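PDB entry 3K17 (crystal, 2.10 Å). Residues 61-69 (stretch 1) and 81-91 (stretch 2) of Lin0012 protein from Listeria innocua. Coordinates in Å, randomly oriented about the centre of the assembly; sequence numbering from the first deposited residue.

Stretch 1 (61-69) SWPIGGELK
Stretch 2, residues 81-91: AINIATTFLKS

A turn-containing loop, residues 61-69, lies against one side of a helix, residues 81-91, in a small mixed contact (356 Å² buried, both sides summed) that joins an apolar cluster around Ile82 to polar links made largely through the loop backbone. Stretch 2 is helical throughout and continues a helix that begins earlier in the chain; phi stays between -61° and -69°, and i to i+4 bonds such as Thr86 N to Ile82 O (2.9 Å) and Lys90 N to Thr86 O (3.1 Å) hold it. Stretch 1 has no regular helix or strand. It is extended at Trp62 (phi/psi -161/154), then reverses in a type II turn from Pro63 to Gly66, closed by Gly66 N to Pro63 O at 2.8 Å. Ile64 (-61/126) and Gly65 (71/3) occupy the turn's central positions; the positive phi of Gly65 favours glycine, and a CB on Gly66 would come within 2.4 Å of Pro63 CG. The chain runs on through Glu67 (-90/143) and Leu68 (-107/115). In register, Gly65 CA lies 6.7 Å from Thr86 CA and Glu67 CA 6.0 Å from Asn83 CA, so the loop advances from Gly65 to Glu67 as the helix numbering falls.

Ile82 (chi1 m, chi2 t) points toward the loop and meets two buried side chains. Its CD1 lies 3.5 Å from CD2 of Leu68 (chi1 t, chi2 p), and its CG2 lies 3.8 Å from CZ2 of Trp62 (chi1 p, chi2 104°), an oblique approach to the indole. Next along the helix, Asn83 (chi1 m) starts sideways, but its end comes nearer and reaches the backbone of Leu68, bringing a polar side chain up to both the N and the O of Leu68 within this buried zone.

One turn further on, Thr86 (chi1 m) points toward the loop. Its OG1 donates to Ile82 O at 2.8 Å, while its CG2 packs 3.9 Å from Gly65 O. A water ties the layers together: it accepts from Trp62 NE1 (2.9 Å) and donates to Gly66 O (2.9 Å) and Thr86 OG1 (2.7 Å), satisfying the indole NH and a turn carbonyl at once. At the exposed margin, Lys90 (chi1 m, then t, t, t) stretches out so that NZ donates to Gly65 O at 2.7 Å, placing its ammonium group on the turn's carbonyl. Within the loop, Lys69 NZ forms a salt bridge with Glu67 OE1 at 3.0 Å; the end of the lysine leads away from the helix.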

# COMPACT_ATOMS: atom_id res chain seq x y z
N SER A 61 18.20 0.51 -19.43
CA SER A 61 18.41 -0.60 -20.34
C SER A 61 17.24 -1.53 -20.21
O SER A 61 16.43 -1.40 -19.29
CB SER A 61 19.71 -1.34 -20.01
OG SER A 61 20.01 -2.32 -21.00
N TRP A 62 17.14 -2.47 -21.14
CA TRP A 62 16.06 -3.44 -21.13
C TRP A 62 16.48 -4.62 -22.00
O TRP A 62 17.30 -4.47 -22.90
CB TRP A 62 14.76 -2.79 -21.65
CG TRP A 62 14.78 -2.37 -23.10
CD1 TRP A 62 14.18 -3.01 -24.15
CD2 TRP A 62 15.39 -1.19 -23.65
NE1 TRP A 62 14.36 -2.29 -25.31
CE2 TRP A 62 15.10 -1.18 -25.04
CE3 TRP A 62 16.14 -0.14 -23.11
CZ2 TRP A 62 15.55 -0.16 -25.89
CZ3 TRP A 62 16.58 0.88 -23.96
CH2 TRP A 62 16.28 0.86 -25.34
N PRO A 63 15.94 -5.81 -21.73
CA PRO A 63 16.29 -7.01 -22.50
C PRO A 63 16.08 -6.89 -24.00
O PRO A 63 15.17 -6.21 -24.47
CB PRO A 63 15.43 -8.10 -21.86
CG PRO A 63 14.22 -7.34 -21.40
CD PRO A 63 14.80 -6.08 -20.82
N ILE A 64 16.95 -7.56 -24.75
CA ILE A 64 16.89 -7.57 -26.21
C ILE A 64 15.56 -8.19 -26.62
O ILE A 64 15.22 -9.28 -26.19
CB ILE A 64 18.05 -8.39 -26.80
CG1 ILE A 64 19.38 -7.76 -26.37
CG2 ILE A 64 17.94 -8.45 -28.32
CD1 ILE A 64 20.60 -8.56 -26.75
N GLY A 65 14.80 -7.46 -27.44
CA GLY A 65 13.51 -7.95 -27.89
C GLY A 65 12.48 -7.93 -26.77
O GLY A 65 11.34 -8.37 -26.95
N GLY A 66 12.88 -7.43 -25.61
CA GLY A 66 11.97 -7.39 -24.48
C GLY A 66 11.30 -6.05 -24.24
O GLY A 66 11.39 -5.14 -25.06
N GLU A 67 10.64 -5.93 -23.10
CA GLU A 67 9.92 -4.72 -22.74
C GLU A 67 10.77 -3.71 -21.97
O GLU A 67 11.63 -4.09 -21.16
CB GLU A 67 8.69 -5.09 -21.91
CG GLU A 67 7.91 -3.90 -21.37
CD GLU A 67 6.72 -4.33 -20.55
OE1 GLU A 67 6.83 -5.36 -19.85
OE2 GLU A 67 5.68 -3.64 -20.58
N LEU A 68 10.55 -2.43 -22.25
CA LEU A 68 11.25 -1.38 -21.54
C LEU A 68 10.21 -0.77 -20.60
O LEU A 68 9.20 -0.22 -21.05
CB LEU A 68 11.78 -0.33 -22.51
CG LEU A 68 12.35 0.95 -21.88
CD1 LEU A 68 13.50 0.60 -20.93
CD2 LEU A 68 12.82 1.89 -22.97
N LYS A 69 10.42 -0.91 -19.30
CA LYS A 69 9.46 -0.37 -18.35
C LYS A 69 10.17 0.25 -17.15
O LYS A 69 10.05 -0.24 -16.04
CB LYS A 69 8.49 -1.46 -17.88
CG LYS A 69 9.14 -2.78 -17.48
CD LYS A 69 8.14 -3.68 -16.77
CE LYS A 69 8.72 -5.06 -16.46
NZ LYS A 69 8.75 -5.95 -17.65
N ALA A 81 6.95 4.24 -27.12
CA ALA A 81 7.26 4.18 -28.55
C ALA A 81 8.16 2.98 -28.82
O ALA A 81 7.99 2.28 -29.81
CB ALA A 81 7.94 5.46 -28.99
N ILE A 82 9.12 2.73 -27.93
CA ILE A 82 10.02 1.60 -28.07
C ILE A 82 9.25 0.28 -27.93
O ILE A 82 9.49 -0.68 -28.67
CB ILE A 82 11.14 1.66 -26.99
CG1 ILE A 82 12.13 2.77 -27.34
CG2 ILE A 82 11.86 0.31 -26.88
CD1 ILE A 82 13.15 3.06 -26.25
N ASN A 83 8.32 0.23 -26.99
CA ASN A 83 7.53 -0.97 -26.76
C ASN A 83 6.61 -1.30 -27.94
O ASN A 83 6.54 -2.44 -28.39
CB ASN A 83 6.73 -0.83 -25.46
CG ASN A 83 7.62 -0.88 -24.21
OD1 ASN A 83 7.33 -0.25 -23.18
ND2 ASN A 83 8.71 -1.63 -24.31
N ILE A 84 5.91 -0.29 -28.45
CA ILE A 84 5.02 -0.53 -29.57
C ILE A 84 5.83 -0.87 -30.83
O ILE A 84 5.41 -1.70 -31.62
CB ILE A 84 4.12 0.69 -29.83
CG1 ILE A 84 3.00 0.30 -30.80
CG2 ILE A 84 4.94 1.84 -30.41
CD1 ILE A 84 2.00 1.42 -31.05
N ALA A 85 6.99 -0.24 -31.01
CA ALA A 85 7.80 -0.52 -32.19
C ALA A 85 8.30 -1.97 -32.11
O ALA A 85 8.33 -2.70 -33.10
CB ALA A 85 8.97 0.43 -32.26
N THR A 86 8.68 -2.37 -30.90
CA THR A 86 9.16 -3.72 -30.65
C THR A 86 8.08 -4.75 -30.95
O THR A 86 8.35 -5.78 -31.58
CB THR A 86 9.62 -3.86 -29.18
OG1 THR A 86 10.82 -3.10 -28.98
CG2 THR A 86 9.86 -5.31 -28.82
N THR A 87 6.86 -4.49 -30.49
CA THR A 87 5.75 -5.40 -30.73
C THR A 87 5.44 -5.46 -32.23
O THR A 87 5.09 -6.52 -32.76
CB THR A 87 4.49 -4.96 -29.97
OG1 THR A 87 4.71 -5.15 -28.56
CG2 THR A 87 3.27 -5.79 -30.41
N PHE A 88 5.57 -4.33 -32.92
CA PHE A 88 5.31 -4.30 -34.35
C PHE A 88 6.37 -5.11 -35.11
O PHE A 88 6.04 -5.91 -35.97
CB PHE A 88 5.30 -2.87 -34.90
CG PHE A 88 5.17 -2.81 -36.39
CD1 PHE A 88 3.97 -3.14 -37.01
CD2 PHE A 88 6.26 -2.47 -37.18
CE1 PHE A 88 3.86 -3.15 -38.40
CE2 PHE A 88 6.16 -2.48 -38.58
CZ PHE A 88 4.95 -2.82 -39.18
N LEU A 89 7.64 -4.89 -34.77
CA LEU A 89 8.72 -5.60 -35.43
C LEU A 89 8.62 -7.12 -35.24
O LEU A 89 8.91 -7.88 -36.15
CB LEU A 89 10.08 -5.09 -34.93
CG LEU A 89 10.44 -3.66 -35.36
CD1 LEU A 89 11.71 -3.21 -34.66
CD2 LEU A 89 10.61 -3.61 -36.87
N LYS A 90 8.20 -7.55 -34.06
CA LYS A 90 8.07 -8.98 -33.84
C LYS A 90 6.93 -9.55 -34.67
O LYS A 90 6.99 -10.70 -35.10
CB LYS A 90 7.83 -9.28 -32.36
CG LYS A 90 9.06 -9.12 -31.48
CD LYS A 90 8.71 -9.52 -30.07
CE LYS A 90 9.92 -9.59 -29.18
NZ LYS A 90 9.58 -10.22 -27.87
N SER A 91 5.88 -8.76 -34.89
CA SER A 91 4.76 -9.24 -35.69
C SER A 91 5.20 -9.43 -37.14
O SER A 91 4.62 -10.23 -37.86
CB SER A 91 3.57 -8.26 -35.62
OG SER A 91 3.85 -7.05 -36.32
O HOH W 1 12.81 -3.77 -27.21